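Side-chain contacts in lipase aflb (Neosartorya fumigata, PDB 6IDY), which probably hydrolyses ester bonds of lipids as a fungal lipase with an alpha/beta-hydrolase fold: residues A[203-208]-A[285-290]; A[239-244]-A[292-297]. All coordinates share one frame; numbering follows the deposited sequence.

Interaction 1. Residues A[203-208]-A[285-290]; sequences NDVQIN and LWQQGW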
loop_
_atom_site.group_PDB
_atom_site.type_symbol
_atom_site.label_atom_id
_atom_site.label_comp_id
_atom_site.label_asym_id
_atom_site.label_seq_id
_atom_site.Cartn_x
_atom_site.Cartn_y
_atom_site.Cartn_z
ATOM N N ASN A 203 7.661 -10.254 -4.868
ATOM C CA ASN A 203 9.048 -10.705 -4.765
ATOM C C ASN A 203 9.636 -10.162 -3.456
ATOM O O ASN A 203 8.979 -9.401 -2.735
ATOM C CB ASN A 203 9.906 -10.174 -5.933
ATOM C CG ASN A 203 9.668 -10.765 -7.294
ATOM O OD1 ASN A 203 8.956 -11.754 -7.481
ATOM N ND2 ASN A 203 10.293 -10.160 -8.285
ATOM N N ASP A 204 10.880 -10.551 -3.175
ATOM C CA ASP A 204 11.693 -10.155 -2.036
ATOM C C ASP A 204 11.549 -8.640 -1.744
ATOM O O ASP A 204 11.805 -7.812 -2.622
ATOM C CB ASP A 204 13.155 -10.523 -2.356
ATOM C CG ASP A 204 14.180 -10.319 -1.261
ATOM O OD1 ASP A 204 13.827 -9.740 -0.210
ATOM O OD2 ASP A 204 15.334 -10.737 -1.457
ATOM N N VAL A 205 11.096 -8.297 -0.518
ATOM C CA VAL A 205 10.909 -6.910 -0.046
ATOM C C VAL A 205 12.221 -6.104 -0.192
ATOM O O VAL A 205 12.167 -4.921 -0.524
ATOM C CB VAL A 205 10.324 -6.837 1.400
ATOM C CG1 VAL A 205 10.146 -5.388 1.863
ATOM C CG2 VAL A 205 8.992 -7.576 1.498
ATOM N N GLN A 206 13.385 -6.766 -0.011
ATOM C CA GLN A 206 14.718 -6.160 -0.166
ATOM C C GLN A 206 14.933 -5.651 -1.600
ATOM O O GLN A 206 15.564 -4.613 -1.783
ATOM C CB GLN A 206 15.831 -7.147 0.235
ATOM C CG GLN A 206 15.697 -7.661 1.670
ATOM C CD GLN A 206 16.646 -8.786 1.989
ATOM O OE1 GLN A 206 17.587 -8.626 2.769
ATOM N NE2 GLN A 206 16.412 -9.957 1.409
ATOM N N ILE A 207 14.402 -6.378 -2.604
ATOM C CA ILE A 207 14.464 -6.003 -4.019
ATOM C C ILE A 207 13.435 -4.900 -4.266
ATOM O O ILE A 207 13.752 -3.913 -4.925
ATOM C CB ILE A 207 14.226 -7.222 -4.977
ATOM C CG1 ILE A 207 15.239 -8.390 -4.746
ATOM C CG2 ILE A 207 14.184 -6.790 -6.465
ATOM C CD1 ILE A 207 16.744 -8.075 -4.875
ATOM N N ASN A 208 12.202 -5.070 -3.736
ATOM C CA ASN A 208 11.118 -4.085 -3.881
ATOM C C ASN A 208 11.552 -2.703 -3.415
ATOM O O ASN A 208 11.237 -1.714 -4.071
ATOM C CB ASN A 208 9.852 -4.537 -3.126
ATOM C CG ASN A 208 9.283 -5.847 -3.616
ATOM O OD1 ASN A 208 9.572 -6.301 -4.725
ATOM N ND2 ASN A 208 8.460 -6.486 -2.794
ATOM N N LEU A 285 5.302 -12.330 1.196
ATOM C CA LEU A 285 4.300 -12.812 2.155
ATOM C C LEU A 285 5.014 -13.400 3.370
ATOM O O LEU A 285 4.714 -13.003 4.495
ATOM C CB LEU A 285 3.317 -13.836 1.542
ATOM C CG LEU A 285 2.455 -13.385 0.339
ATOM C CD1 LEU A 285 1.332 -14.374 0.068
ATOM C CD2 LEU A 285 1.857 -11.988 0.546
ATOM N N TRP A 286 6.008 -14.288 3.133
ATOM C CA TRP A 286 6.785 -14.898 4.203
ATOM C C TRP A 286 7.588 -13.885 5.009
ATOM O O TRP A 286 7.616 -13.992 6.235
ATOM C CB TRP A 286 7.668 -16.045 3.690
ATOM C CG TRP A 286 6.922 -17.340 3.545
ATOM C CD1 TRP A 286 6.767 -18.073 2.408
ATOM C CD2 TRP A 286 6.173 -18.022 4.568
ATOM N NE1 TRP A 286 5.993 -19.184 2.662
ATOM C CE2 TRP A 286 5.622 -19.181 3.981
ATOM C CE3 TRP A 286 5.932 -17.773 5.934
ATOM C CZ2 TRP A 286 4.837 -20.083 4.702
ATOM C CZ3 TRP A 286 5.171 -18.681 6.653
ATOM C CH2 TRP A 286 4.636 -19.822 6.040
ATOM N N GLN A 287 8.181 -12.875 4.342
ATOM C CA GLN A 287 8.973 -11.822 5.010
ATOM C C GLN A 287 8.145 -10.923 5.920
ATOM O O GLN A 287 8.695 -10.317 6.835
ATOM C CB GLN A 287 9.703 -10.950 3.980
ATOM C CG GLN A 287 10.870 -11.668 3.325
ATOM C CD GLN A 287 11.412 -10.894 2.154
ATOM O OE1 GLN A 287 10.680 -10.467 1.253
ATOM N NE2 GLN A 287 12.720 -10.723 2.137
ATOM N N GLN A 288 6.831 -10.836 5.677
ATOM C CA GLN A 288 5.952 -9.976 6.461
ATOM C C GLN A 288 5.422 -10.644 7.740
ATOM O O GLN A 288 4.546 -10.091 8.407
ATOM C CB GLN A 288 4.832 -9.395 5.592
ATOM C CG GLN A 288 5.396 -8.315 4.669
ATOM C CD GLN A 288 4.383 -7.821 3.690
ATOM O OE1 GLN A 288 4.165 -8.403 2.621
ATOM N NE2 GLN A 288 3.739 -6.733 4.037
ATOM N N GLY A 289 5.998 -11.785 8.104
ATOM C CA GLY A 289 5.693 -12.434 9.373
ATOM C C GLY A 289 6.342 -11.630 10.489
ATOM O O GLY A 289 7.386 -11.011 10.275
ATOM N N TRP A 290 5.724 -11.614 11.671
ATOM C CA TRP A 290 6.191 -10.865 12.845
ATOM C C TRP A 290 7.638 -11.127 13.246
ATOM O O TRP A 290 8.354 -10.181 13.566
ATOM C CB TRP A 290 5.280 -11.148 14.055
ATOM C CG TRP A 290 5.466 -10.192 15.198
ATOM C CD1 TRP A 290 6.304 -10.338 16.264
ATOM C CD2 TRP A 290 4.804 -8.931 15.376
ATOM N NE1 TRP A 290 6.185 -9.261 17.111
ATOM C CE2 TRP A 290 5.277 -8.376 16.586
ATOM C CE3 TRP A 290 3.827 -8.232 14.648
ATOM C CZ2 TRP A 290 4.825 -7.143 17.073
ATOM C CZ3 TRP A 290 3.378 -7.010 15.133
ATOM C CH2 TRP A 290 3.862 -6.485 16.340
#
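The carboxylate of D204 is met on both faces and along one edge, and the carboxamide of Q287 supplies one of the face partners. Q287 NE2 donates to D204 OD1 at 2.8 Å from above the carboxylate plane, the two flat groups being turned 58° apart. The backbone N of Q206 approaches D204 OD1 from the opposite face at 3.0 Å, the capping bond that makes D204 the N-cap of helix 205-223. The edge belongs to the Q206 amide: its NE2 lies on the syn side of both oxygens, 3.1 Å from D204 OD1 and 3.2 Å from D204 OD2. OD1 thus collects three donors, and these, together with the start of the helix, would probably favour a negatively charged carboxylate.

Q287 uses both ends of its amide. While NE2 holds the cap, OE1 accepts a nearly straight bond from V205 N at 2.8 Å (173° at the hydrogen), tying down a helix-start N-H. A glutamine suits this place because one flat group offers a donor and an acceptor side by side. Its chain is extended beyond CG (chi2 170°), which carries the amide across to the helix start and leaves both buried polar atoms satisfied. V205 adds a compact apolar branch, CG2, 3.4 Å from Q287 OE1.

The Q206 amide also reaches the C-terminal tail, donating from NE2 to A434 O and accepting at OE1 from A436 N. The contact therefore joins the beginning of helix 205-223, which connects strand 190-195 to strand 227-232 along the chain, to segment 285-290, with F294 of helix 293-299 and D238 of helix 235-245 packed against V205.

Interaction 2. Residues A[239-244]-A[292-297]; sequences TQWALK and TEFIRT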
loop_
_atom_site.group_PDB
_atom_site.type_symbol
_atom_site.label_atom_id
_atom_site.label_comp_id
_atom_site.label_asym_id
_atom_site.label_seq_id
_atom_site.Cartn_x
_atom_site.Cartn_y
_atom_site.Cartn_z
ATOM N N THR A 239 9.696 1.469 1.910
ATOM C CA THR A 239 10.201 2.820 2.132
ATOM C C THR A 239 11.184 2.858 3.289
ATOM O O THR A 239 12.253 3.443 3.142
ATOM C CB THR A 239 9.050 3.822 2.280
ATOM O OG1 THR A 239 8.144 3.647 1.194
ATOM C CG2 THR A 239 9.542 5.287 2.337
ATOM N N GLN A 240 10.824 2.244 4.431
ATOM C CA GLN A 240 11.679 2.185 5.619
ATOM C C GLN A 240 13.015 1.503 5.311
ATOM O O GLN A 240 14.055 1.994 5.755
ATOM C CB GLN A 240 10.951 1.486 6.786
ATOM C CG GLN A 240 11.669 1.610 8.135
ATOM C CD GLN A 240 11.617 2.977 8.788
ATOM O OE1 GLN A 240 11.177 3.988 8.204
ATOM N NE2 GLN A 240 12.086 3.034 10.033
ATOM N N TRP A 241 12.984 0.389 4.544
ATOM C CA TRP A 241 14.199 -0.323 4.127
ATOM C C TRP A 241 15.038 0.579 3.203
ATOM O O TRP A 241 16.243 0.683 3.400
ATOM C CB TRP A 241 13.856 -1.675 3.451
ATOM C CG TRP A 241 15.052 -2.536 3.140
ATOM C CD1 TRP A 241 15.870 -2.445 2.051
ATOM C CD2 TRP A 241 15.538 -3.646 3.914
ATOM N NE1 TRP A 241 16.841 -3.419 2.101
ATOM C CE2 TRP A 241 16.651 -4.184 3.225
ATOM C CE3 TRP A 241 15.153 -4.227 5.140
ATOM C CZ2 TRP A 241 17.387 -5.270 3.722
ATOM C CZ3 TRP A 241 15.859 -5.329 5.611
ATOM C CH2 TRP A 241 16.953 -5.845 4.902
ATOM N N ALA A 242 14.394 1.265 2.234
ATOM C CA ALA A 242 15.073 2.196 1.315
ATOM C C ALA A 242 15.742 3.340 2.096
ATOM O O ALA A 242 16.906 3.648 1.850
ATOM C CB ALA A 242 14.080 2.759 0.298
ATOM N N LEU A 243 15.026 3.916 3.078
ATOM C CA LEU A 243 15.550 4.999 3.911
ATOM C C LEU A 243 16.743 4.536 4.761
ATOM O O LEU A 243 17.746 5.244 4.851
ATOM C CB LEU A 243 14.442 5.606 4.789
ATOM C CG LEU A 243 13.342 6.387 4.061
ATOM C CD1 LEU A 243 12.163 6.646 4.993
ATOM C CD2 LEU A 243 13.881 7.711 3.464
ATOM N N LYS A 244 16.647 3.340 5.341
ATOM C CA LYS A 244 17.711 2.772 6.168
ATOM C C LYS A 244 18.995 2.493 5.363
ATOM O O LYS A 244 20.064 2.993 5.717
ATOM C CB LYS A 244 17.218 1.484 6.862
ATOM C CG LYS A 244 18.318 0.730 7.623
ATOM C CD LYS A 244 17.750 -0.306 8.589
ATOM C CE LYS A 244 18.832 -0.849 9.483
ATOM N NZ LYS A 244 18.417 -2.132 10.103
ATOM N N THR A 292 10.180 -12.732 11.458
ATOM C CA THR A 292 11.090 -13.089 10.376
ATOM C C THR A 292 12.449 -12.436 10.509
ATOM O O THR A 292 12.595 -11.435 11.214
ATOM C CB THR A 292 10.471 -12.789 9.016
ATOM O OG1 THR A 292 10.220 -11.383 8.918
ATOM C CG2 THR A 292 9.213 -13.610 8.762
ATOM N N GLU A 293 13.446 -13.009 9.813
ATOM C CA GLU A 293 14.790 -12.456 9.744
ATOM C C GLU A 293 14.726 -11.110 9.031
ATOM O O GLU A 293 15.440 -10.199 9.425
ATOM C CB GLU A 293 15.750 -13.413 9.022
ATOM C CG GLU A 293 16.366 -14.444 9.955
ATOM C CD GLU A 293 17.241 -13.873 11.058
ATOM O OE1 GLU A 293 18.197 -13.127 10.742
ATOM O OE2 GLU A 293 16.964 -14.168 12.243
ATOM N N PHE A 294 13.822 -10.965 8.032
ATOM C CA PHE A 294 13.631 -9.706 7.313
ATOM C C PHE A 294 13.268 -8.559 8.269
ATOM O O PHE A 294 13.938 -7.532 8.264
ATOM C CB PHE A 294 12.575 -9.828 6.191
ATOM C CG PHE A 294 12.299 -8.476 5.574
ATOM C CD1 PHE A 294 13.201 -7.907 4.678
ATOM C CD2 PHE A 294 11.216 -7.709 5.995
ATOM C CE1 PHE A 294 12.994 -6.623 4.180
ATOM C CE2 PHE A 294 11.022 -6.416 5.510
ATOM C CZ PHE A 294 11.926 -5.873 4.627
ATOM N N ILE A 295 12.183 -8.732 9.046
ATOM C CA ILE A 295 11.669 -7.751 10.005
ATOM C C ILE A 295 12.718 -7.427 11.074
ATOM O O ILE A 295 12.970 -6.252 11.329
ATOM C CB ILE A 295 10.294 -8.216 10.589
ATOM C CG1 ILE A 295 9.181 -8.226 9.496
ATOM C CG2 ILE A 295 9.866 -7.406 11.828
ATOM C CD1 ILE A 295 8.856 -6.889 8.807
ATOM N N ARG A 296 13.340 -8.462 11.661
ATOM C CA ARG A 296 14.390 -8.328 12.676
ATOM C C ARG A 296 15.589 -7.536 12.123
ATOM O O ARG A 296 16.132 -6.683 12.832
ATOM C CB ARG A 296 14.828 -9.717 13.155
ATOM C CG ARG A 296 15.822 -9.733 14.317
ATOM C CD ARG A 296 15.655 -10.950 15.225
ATOM N NE ARG A 296 15.601 -12.217 14.485
ATOM C CZ ARG A 296 14.488 -12.914 14.263
ATOM N NH1 ARG A 296 13.320 -12.476 14.717
ATOM N NH2 ARG A 296 14.533 -14.046 13.576
ATOM N N THR A 297 15.987 -7.812 10.857
ATOM C CA THR A 297 17.099 -7.108 10.198
ATOM C C THR A 297 16.731 -5.643 10.003
ATOM O O THR A 297 17.542 -4.777 10.298
ATOM C CB THR A 297 17.483 -7.783 8.869
ATOM O OG1 THR A 297 17.863 -9.132 9.136
ATOM C CG2 THR A 297 18.632 -7.067 8.154
#
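Helix 235-245 directly follows strand 227-232 of the central sheet, at a turn whose Ser-Trp-Ser-Gln-Gly sequence is consistent with the nucleophile elbow of an alpha/beta hydrolase. Here the side of the helix that carries W241 and K244 meets helix 293-299, which belongs to the excursion between strands 253-259 and 310-314. The two segment axes pass 11.9 Å apart at 49°, a separation that large side chains bridge.

W241 and F294 do most of this. The six-membered ring of W241 and the F294 ring tilt only 21° from one another, yet their centroids stand 4.8 Å apart, so only a rim of F294 covers the indole. F294 CE1 sits over one face of the indole, toward its rim, with W241 CE3 3.4 Å away. In each residue CG stands anti to the backbone N (chi1 -173° in W241), which sends both rings into the gap between the helices. The wide indole suits a buried place with one polar need, since its NE1 donates to Y438 OH while its benzo part packs. T297 CG2 reaches the far end of that part, 3.9 Å from W241 CH2.

K244 runs out as a fully extended chain, and NZ comes within 2.8 Å of T297 O. The same ammonium group donates to L298 O and G300 O, so a lysine gathers carbonyl groups around the end of helix 293-299. At the other end, the backbone N atoms of E293 and F294 are held by the carboxylate of E432.

Threonine is apt at 297 because its branches divide the work. The methyl packs on the indole, while OG1 donates to E293 O at 2.7 Å, from the face of that carbonyl opposite the one used by the backbone N of T297.

The centres of interactions 1 and 2 lie about 9 Å apart, and F294 is their shared apolar joint: its CZ approaches CG1 of V205 to 3.3 Å, on a ring that also packs against W241. Along the chain the connection is short, since helix 293-299 is the next after helix 283-287, and T292 OG1 probably hydrogen-bonds to Q287 O at 2.8 Å. Together the contacts fasten this helix pair to helices 205-223 and 235-245, the latter starting at the probable nucleophile elbow. Neither contact supplies a residue to the calcium site of D255, A377, H380 and G382; a sulfate, probably from crystallisation, lies about 6 Å from the K244 side chain.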